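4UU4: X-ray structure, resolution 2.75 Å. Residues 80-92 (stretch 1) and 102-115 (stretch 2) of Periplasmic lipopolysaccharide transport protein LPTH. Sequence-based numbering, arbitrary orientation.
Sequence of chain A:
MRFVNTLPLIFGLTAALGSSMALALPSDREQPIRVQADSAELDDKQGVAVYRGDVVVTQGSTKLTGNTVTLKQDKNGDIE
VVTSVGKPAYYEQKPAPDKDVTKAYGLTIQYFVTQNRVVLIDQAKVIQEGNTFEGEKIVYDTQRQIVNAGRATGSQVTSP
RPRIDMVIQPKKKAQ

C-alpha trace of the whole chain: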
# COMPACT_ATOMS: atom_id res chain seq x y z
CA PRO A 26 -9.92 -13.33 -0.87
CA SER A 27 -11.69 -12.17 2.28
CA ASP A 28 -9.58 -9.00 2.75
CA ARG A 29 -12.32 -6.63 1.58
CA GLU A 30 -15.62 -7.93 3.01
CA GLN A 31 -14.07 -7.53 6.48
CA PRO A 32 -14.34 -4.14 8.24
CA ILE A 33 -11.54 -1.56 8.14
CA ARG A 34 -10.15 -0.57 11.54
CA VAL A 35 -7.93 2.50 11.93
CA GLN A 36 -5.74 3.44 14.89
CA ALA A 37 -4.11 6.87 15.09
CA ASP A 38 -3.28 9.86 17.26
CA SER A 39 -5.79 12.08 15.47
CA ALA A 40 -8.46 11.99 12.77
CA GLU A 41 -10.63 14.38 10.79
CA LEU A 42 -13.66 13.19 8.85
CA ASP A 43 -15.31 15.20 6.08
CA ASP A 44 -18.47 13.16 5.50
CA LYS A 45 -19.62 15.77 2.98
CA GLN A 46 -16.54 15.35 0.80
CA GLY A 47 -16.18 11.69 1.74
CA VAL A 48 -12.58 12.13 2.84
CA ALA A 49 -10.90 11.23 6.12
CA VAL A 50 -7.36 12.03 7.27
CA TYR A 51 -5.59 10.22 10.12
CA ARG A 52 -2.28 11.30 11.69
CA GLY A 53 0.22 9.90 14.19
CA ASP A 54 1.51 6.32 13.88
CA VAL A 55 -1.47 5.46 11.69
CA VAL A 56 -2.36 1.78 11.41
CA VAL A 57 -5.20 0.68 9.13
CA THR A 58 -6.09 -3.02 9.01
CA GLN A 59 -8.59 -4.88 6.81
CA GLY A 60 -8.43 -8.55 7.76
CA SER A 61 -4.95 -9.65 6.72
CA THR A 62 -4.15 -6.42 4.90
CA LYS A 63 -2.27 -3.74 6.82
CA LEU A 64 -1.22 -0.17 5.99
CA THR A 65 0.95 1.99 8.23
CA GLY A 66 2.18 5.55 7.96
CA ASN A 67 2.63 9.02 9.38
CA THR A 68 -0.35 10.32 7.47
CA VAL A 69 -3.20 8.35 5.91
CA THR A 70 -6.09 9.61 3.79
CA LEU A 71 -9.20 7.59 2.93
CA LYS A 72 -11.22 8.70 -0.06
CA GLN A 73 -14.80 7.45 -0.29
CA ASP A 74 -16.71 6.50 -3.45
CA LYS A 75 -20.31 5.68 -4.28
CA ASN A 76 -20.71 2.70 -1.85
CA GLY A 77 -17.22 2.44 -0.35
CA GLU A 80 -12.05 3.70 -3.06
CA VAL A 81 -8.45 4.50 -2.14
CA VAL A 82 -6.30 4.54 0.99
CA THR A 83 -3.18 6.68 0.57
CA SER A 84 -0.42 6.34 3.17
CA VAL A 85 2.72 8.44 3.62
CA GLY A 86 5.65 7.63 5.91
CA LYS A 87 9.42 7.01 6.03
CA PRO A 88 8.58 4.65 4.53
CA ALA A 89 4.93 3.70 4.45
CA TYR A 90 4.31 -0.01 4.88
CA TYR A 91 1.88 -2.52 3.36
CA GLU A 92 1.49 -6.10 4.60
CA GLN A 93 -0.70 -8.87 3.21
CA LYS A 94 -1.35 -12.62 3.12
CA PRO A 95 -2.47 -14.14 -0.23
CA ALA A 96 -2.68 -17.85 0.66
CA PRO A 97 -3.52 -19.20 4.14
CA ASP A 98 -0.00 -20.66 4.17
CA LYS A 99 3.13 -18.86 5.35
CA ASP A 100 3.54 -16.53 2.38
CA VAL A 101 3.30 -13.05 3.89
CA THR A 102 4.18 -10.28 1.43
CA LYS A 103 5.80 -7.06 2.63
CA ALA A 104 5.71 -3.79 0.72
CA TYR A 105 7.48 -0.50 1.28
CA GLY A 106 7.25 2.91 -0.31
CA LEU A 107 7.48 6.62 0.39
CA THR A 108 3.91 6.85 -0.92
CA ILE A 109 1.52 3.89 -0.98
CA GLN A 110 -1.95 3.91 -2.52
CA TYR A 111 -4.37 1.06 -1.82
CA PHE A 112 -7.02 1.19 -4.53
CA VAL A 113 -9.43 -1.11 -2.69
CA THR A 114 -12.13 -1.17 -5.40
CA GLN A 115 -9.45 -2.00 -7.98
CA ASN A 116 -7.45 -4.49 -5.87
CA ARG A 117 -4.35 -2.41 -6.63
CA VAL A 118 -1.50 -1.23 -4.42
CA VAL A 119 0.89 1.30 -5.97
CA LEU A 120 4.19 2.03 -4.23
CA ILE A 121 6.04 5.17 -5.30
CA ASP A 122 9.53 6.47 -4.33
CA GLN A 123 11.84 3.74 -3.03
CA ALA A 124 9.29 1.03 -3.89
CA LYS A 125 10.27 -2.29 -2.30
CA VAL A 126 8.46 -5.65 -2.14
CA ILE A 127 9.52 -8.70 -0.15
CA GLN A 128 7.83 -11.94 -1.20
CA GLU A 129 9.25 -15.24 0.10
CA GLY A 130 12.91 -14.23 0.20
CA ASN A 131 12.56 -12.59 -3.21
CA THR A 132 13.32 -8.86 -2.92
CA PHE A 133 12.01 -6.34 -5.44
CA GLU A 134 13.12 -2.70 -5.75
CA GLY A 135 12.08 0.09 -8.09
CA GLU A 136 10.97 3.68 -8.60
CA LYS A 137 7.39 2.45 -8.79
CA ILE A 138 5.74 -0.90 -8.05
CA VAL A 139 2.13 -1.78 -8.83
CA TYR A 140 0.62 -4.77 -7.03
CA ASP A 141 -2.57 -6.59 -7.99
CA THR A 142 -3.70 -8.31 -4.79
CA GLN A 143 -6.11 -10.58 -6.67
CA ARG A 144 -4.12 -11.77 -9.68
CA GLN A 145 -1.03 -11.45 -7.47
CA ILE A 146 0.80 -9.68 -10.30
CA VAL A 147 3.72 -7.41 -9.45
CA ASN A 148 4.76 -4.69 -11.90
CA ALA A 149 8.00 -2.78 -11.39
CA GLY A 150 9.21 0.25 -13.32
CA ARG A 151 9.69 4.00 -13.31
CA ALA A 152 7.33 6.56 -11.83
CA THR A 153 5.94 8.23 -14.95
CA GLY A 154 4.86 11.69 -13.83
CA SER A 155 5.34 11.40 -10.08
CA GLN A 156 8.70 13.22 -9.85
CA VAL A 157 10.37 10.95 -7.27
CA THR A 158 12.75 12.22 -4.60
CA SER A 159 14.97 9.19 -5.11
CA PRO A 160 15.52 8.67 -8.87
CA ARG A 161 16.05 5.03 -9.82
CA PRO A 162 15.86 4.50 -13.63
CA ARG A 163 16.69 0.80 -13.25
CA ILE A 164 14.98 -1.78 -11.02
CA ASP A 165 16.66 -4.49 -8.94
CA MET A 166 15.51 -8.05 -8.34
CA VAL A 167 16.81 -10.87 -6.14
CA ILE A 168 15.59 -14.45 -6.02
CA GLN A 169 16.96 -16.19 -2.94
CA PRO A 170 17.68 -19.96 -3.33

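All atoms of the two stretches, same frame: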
# COMPACT_ATOMS: atom_id res chain seq x y z
N GLU A 80 -12.53 4.24 -1.79
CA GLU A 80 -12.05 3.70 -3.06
C GLU A 80 -10.53 3.73 -3.14
O GLU A 80 -9.93 3.12 -4.03
CB GLU A 80 -12.65 4.47 -4.24
CG GLU A 80 -12.11 5.88 -4.40
CD GLU A 80 -12.12 6.33 -5.85
OE1 GLU A 80 -12.12 5.45 -6.74
OE2 GLU A 80 -12.14 7.55 -6.10
N VAL A 81 -9.90 4.46 -2.22
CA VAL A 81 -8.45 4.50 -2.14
C VAL A 81 -7.95 4.94 -0.77
O VAL A 81 -8.47 5.89 -0.16
CB VAL A 81 -7.83 5.39 -3.26
CG1 VAL A 81 -8.28 6.84 -3.11
CG2 VAL A 81 -6.31 5.28 -3.26
N VAL A 82 -6.94 4.22 -0.28
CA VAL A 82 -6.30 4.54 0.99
C VAL A 82 -4.85 4.94 0.71
O VAL A 82 -4.03 4.09 0.40
CB VAL A 82 -6.30 3.31 1.92
CG1 VAL A 82 -5.56 3.61 3.22
CG2 VAL A 82 -7.72 2.85 2.20
N THR A 83 -4.54 6.22 0.83
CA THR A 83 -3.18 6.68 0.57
C THR A 83 -2.42 6.90 1.87
O THR A 83 -2.83 7.68 2.71
CB THR A 83 -3.17 7.99 -0.24
OG1 THR A 83 -3.94 7.83 -1.43
CG2 THR A 83 -1.74 8.36 -0.61
N SER A 84 -1.30 6.20 2.01
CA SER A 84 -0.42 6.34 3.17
C SER A 84 0.92 6.98 2.82
O SER A 84 1.48 6.74 1.74
CB SER A 84 -0.19 4.99 3.85
OG SER A 84 0.62 5.13 5.00
N VAL A 85 1.43 7.78 3.75
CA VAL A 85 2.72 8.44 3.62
C VAL A 85 3.52 8.30 4.91
O VAL A 85 3.02 8.63 6.00
CB VAL A 85 2.57 9.94 3.28
CG1 VAL A 85 3.87 10.68 3.53
CG2 VAL A 85 2.09 10.12 1.84
N GLY A 86 4.75 7.81 4.79
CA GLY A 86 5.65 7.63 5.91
C GLY A 86 7.12 7.63 5.48
O GLY A 86 7.44 8.07 4.38
N LYS A 87 8.00 7.13 6.36
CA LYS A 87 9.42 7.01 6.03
C LYS A 87 10.00 5.62 6.34
O LYS A 87 10.80 5.48 7.27
CB LYS A 87 10.25 8.05 6.78
CG LYS A 87 9.54 9.36 7.10
CD LYS A 87 9.70 10.39 5.99
CE LYS A 87 9.28 11.77 6.47
NZ LYS A 87 9.50 12.81 5.42
N PRO A 88 9.61 4.59 5.58
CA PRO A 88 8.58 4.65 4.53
C PRO A 88 7.23 4.19 5.06
O PRO A 88 7.10 3.74 6.20
CB PRO A 88 9.09 3.63 3.52
CG PRO A 88 9.69 2.57 4.37
CD PRO A 88 10.36 3.32 5.51
N ALA A 89 6.22 4.32 4.21
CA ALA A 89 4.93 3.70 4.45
C ALA A 89 5.05 2.21 4.16
O ALA A 89 5.86 1.77 3.32
CB ALA A 89 3.88 4.34 3.58
N TYR A 90 4.21 1.44 4.85
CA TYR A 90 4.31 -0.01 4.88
C TYR A 90 2.98 -0.69 4.56
O TYR A 90 1.94 -0.32 5.09
CB TYR A 90 4.82 -0.45 6.25
CG TYR A 90 4.86 -1.94 6.49
CD1 TYR A 90 5.78 -2.76 5.82
CD2 TYR A 90 4.02 -2.53 7.41
CE1 TYR A 90 5.82 -4.12 6.05
CE2 TYR A 90 4.06 -3.90 7.65
CZ TYR A 90 4.96 -4.68 6.97
OH TYR A 90 5.00 -6.04 7.21
N TYR A 91 3.03 -1.70 3.69
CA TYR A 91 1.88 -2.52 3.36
C TYR A 91 2.21 -3.98 3.67
O TYR A 91 3.31 -4.44 3.37
CB TYR A 91 1.53 -2.37 1.87
CG TYR A 91 0.47 -3.32 1.36
CD1 TYR A 91 -0.88 -2.99 1.44
CD2 TYR A 91 0.80 -4.53 0.77
CE1 TYR A 91 -1.86 -3.84 0.97
CE2 TYR A 91 -0.17 -5.39 0.30
CZ TYR A 91 -1.50 -5.04 0.40
OH TYR A 91 -2.48 -5.89 -0.07
N GLU A 92 1.28 -4.70 4.28
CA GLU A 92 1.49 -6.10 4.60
C GLU A 92 0.28 -6.90 4.17
O GLU A 92 -0.85 -6.48 4.42
CB GLU A 92 1.71 -6.25 6.11
CG GLU A 92 2.21 -7.62 6.53
CD GLU A 92 2.19 -7.81 8.04
OE1 GLU A 92 3.08 -7.26 8.72
OE2 GLU A 92 1.29 -8.52 8.54
N THR A 102 3.50 -11.22 2.30
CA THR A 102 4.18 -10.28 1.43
C THR A 102 4.29 -8.89 2.06
O THR A 102 3.29 -8.31 2.52
CB THR A 102 3.51 -10.18 0.03
OG1 THR A 102 2.12 -9.89 0.17
CG2 THR A 102 3.66 -11.50 -0.72
N LYS A 103 5.52 -8.39 2.10
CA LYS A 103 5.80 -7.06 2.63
C LYS A 103 5.95 -6.09 1.47
O LYS A 103 6.36 -6.46 0.38
CB LYS A 103 7.07 -7.07 3.48
CG LYS A 103 7.01 -8.01 4.67
CD LYS A 103 8.31 -7.97 5.47
CE LYS A 103 8.25 -8.90 6.66
NZ LYS A 103 9.57 -8.99 7.36
N ALA A 104 5.61 -4.83 1.73
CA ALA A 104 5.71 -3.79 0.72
C ALA A 104 6.08 -2.47 1.37
O ALA A 104 5.58 -2.12 2.44
CB ALA A 104 4.41 -3.67 -0.06
N TYR A 105 6.98 -1.74 0.73
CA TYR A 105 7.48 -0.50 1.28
C TYR A 105 7.45 0.58 0.22
O TYR A 105 7.66 0.29 -0.96
CB TYR A 105 8.91 -0.67 1.77
CG TYR A 105 9.09 -1.72 2.84
CD1 TYR A 105 9.36 -3.05 2.51
CD2 TYR A 105 9.02 -1.39 4.19
CE1 TYR A 105 9.54 -4.01 3.49
CE2 TYR A 105 9.20 -2.34 5.18
CZ TYR A 105 9.46 -3.65 4.82
OH TYR A 105 9.64 -4.59 5.81
N GLY A 106 7.19 1.81 0.63
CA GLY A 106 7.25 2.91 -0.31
C GLY A 106 7.06 4.24 0.38
O GLY A 106 6.34 4.31 1.36
N LEU A 107 7.70 5.28 -0.13
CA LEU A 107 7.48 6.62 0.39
C LEU A 107 6.00 7.00 0.30
O LEU A 107 5.44 7.53 1.26
CB LEU A 107 8.37 7.65 -0.32
CG LEU A 107 9.55 8.14 0.52
CD1 LEU A 107 10.24 6.98 1.21
CD2 LEU A 107 10.55 8.93 -0.33
N THR A 108 5.37 6.72 -0.83
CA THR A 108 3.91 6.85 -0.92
C THR A 108 3.28 5.52 -1.30
O THR A 108 3.74 4.86 -2.23
CB THR A 108 3.49 7.96 -1.91
OG1 THR A 108 4.01 9.22 -1.48
CG2 THR A 108 1.97 8.05 -1.99
N ILE A 109 2.23 5.11 -0.60
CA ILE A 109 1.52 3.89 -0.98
C ILE A 109 0.04 4.17 -1.18
O ILE A 109 -0.60 4.76 -0.32
CB ILE A 109 1.67 2.78 0.08
CG1 ILE A 109 3.13 2.34 0.22
CG2 ILE A 109 0.81 1.58 -0.27
CD1 ILE A 109 3.33 1.26 1.26
N GLN A 110 -0.52 3.77 -2.31
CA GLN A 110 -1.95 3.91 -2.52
C GLN A 110 -2.60 2.54 -2.60
O GLN A 110 -2.18 1.69 -3.39
CB GLN A 110 -2.24 4.68 -3.80
CG GLN A 110 -1.56 6.02 -3.87
CD GLN A 110 -1.69 6.65 -5.23
OE1 GLN A 110 -0.96 6.31 -6.16
NE2 GLN A 110 -2.62 7.59 -5.36
N TYR A 111 -3.63 2.31 -1.79
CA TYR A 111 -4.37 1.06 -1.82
C TYR A 111 -5.73 1.30 -2.46
O TYR A 111 -6.68 1.72 -1.80
CB TYR A 111 -4.49 0.45 -0.42
CG TYR A 111 -5.33 -0.81 -0.35
CD1 TYR A 111 -5.29 -1.76 -1.36
CD2 TYR A 111 -6.16 -1.05 0.74
CE1 TYR A 111 -6.06 -2.90 -1.30
CE2 TYR A 111 -6.93 -2.19 0.81
CZ TYR A 111 -6.87 -3.12 -0.21
OH TYR A 111 -7.64 -4.25 -0.12
N PHE A 112 -5.80 1.05 -3.76
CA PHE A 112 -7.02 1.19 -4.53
C PHE A 112 -7.93 -0.01 -4.28
O PHE A 112 -7.96 -0.95 -5.06
CB PHE A 112 -6.71 1.33 -6.02
CG PHE A 112 -6.05 2.64 -6.39
CD1 PHE A 112 -6.82 3.75 -6.69
CD2 PHE A 112 -4.67 2.75 -6.44
CE1 PHE A 112 -6.22 4.96 -7.03
CE2 PHE A 112 -4.07 3.96 -6.77
CZ PHE A 112 -4.85 5.06 -7.07
N VAL A 113 -8.67 0.04 -3.18
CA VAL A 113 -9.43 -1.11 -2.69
C VAL A 113 -10.51 -1.63 -3.65
O VAL A 113 -10.71 -2.85 -3.75
CB VAL A 113 -10.00 -0.83 -1.27
CG1 VAL A 113 -9.92 0.66 -0.96
CG2 VAL A 113 -11.41 -1.37 -1.12
N THR A 114 -11.19 -0.74 -4.36
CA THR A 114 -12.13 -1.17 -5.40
C THR A 114 -11.42 -1.91 -6.54
O THR A 114 -11.95 -2.85 -7.11
CB THR A 114 -12.90 0.02 -6.00
OG1 THR A 114 -12.02 1.13 -6.16
CG2 THR A 114 -14.04 0.43 -5.08
N GLN A 115 -10.20 -1.48 -6.84
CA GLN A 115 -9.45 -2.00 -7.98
C GLN A 115 -8.60 -3.23 -7.64
O GLN A 115 -8.10 -3.90 -8.54
CB GLN A 115 -8.53 -0.91 -8.53
CG GLN A 115 -9.11 0.49 -8.44
CD GLN A 115 -9.60 1.00 -9.77
OE1 GLN A 115 -8.85 1.02 -10.75
NE2 GLN A 115 -10.89 1.37 -9.83

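The two stretches pair as antiparallel β-strands in two successive ladders, joined where both chains turn a corner; every hydrogen bond between the stretches is backbone to backbone, and apolar contacts are concentrated on the face of V82, A89, Y91, I109 and Y111, while the other face mixes polar residues with the Y90 and Y105 rings.

In the first ladder, strand 81-85 runs at 168° to strand 109-112. V82 and Y111 exchange two hydrogen bonds, V82 N to Y111 O and Y111 N to V82 O, both 2.9 Å; S84 and I109 repeat the pattern, with S84 N to I109 O at 2.8 Å and I109 N to S84 O at 2.9 Å. Between them, T83 and Q110 form a non-hydrogen-bonded pair, where T83 CA lies 3.3 Å from I109 O in a CA-H...O contact.

The corners at 86-88 and 107-108 shift the register by two, a β-bulge, and P88 follows a cis peptide bond. The second ladder then resumes with A89 opposite G106 and Y91 opposite A104; Y91 N to A104 O, at 2.9 Å, is nearly linear.

One face carries V82, S84, A89, Y91, A104, I109 and Y111. Alanine's single methyl lets larger neighbours come close: A104 CB sits 3.7 Å from Y91 CB, at the edge of the tyrosine ring. I109 bridges the ladders, its extended chain bringing CD1 to 3.9 Å from A89 CB and 4.1 Å from Y91 CB. At G106, a CB would crowd I109 CG1, so glycine suits this position beside the corner.

On the other face, the Y90 and Y105 rings meet obliquely, with Y90 CD1 3.5 Å from Y105 CE2. The Y90 hydroxyl is satisfied within its own strand: OH donates to E92 OE1 at 2.7 Å. P88, pointing sideways at the corner, brings CG to 4.0 Å from Y105 CD2. At the end of the first ladder remote from the corners, V81 CG2 rests over the F112 ring, 3.9 Å from its centroid, a CH-π contact well suited to a methyl group.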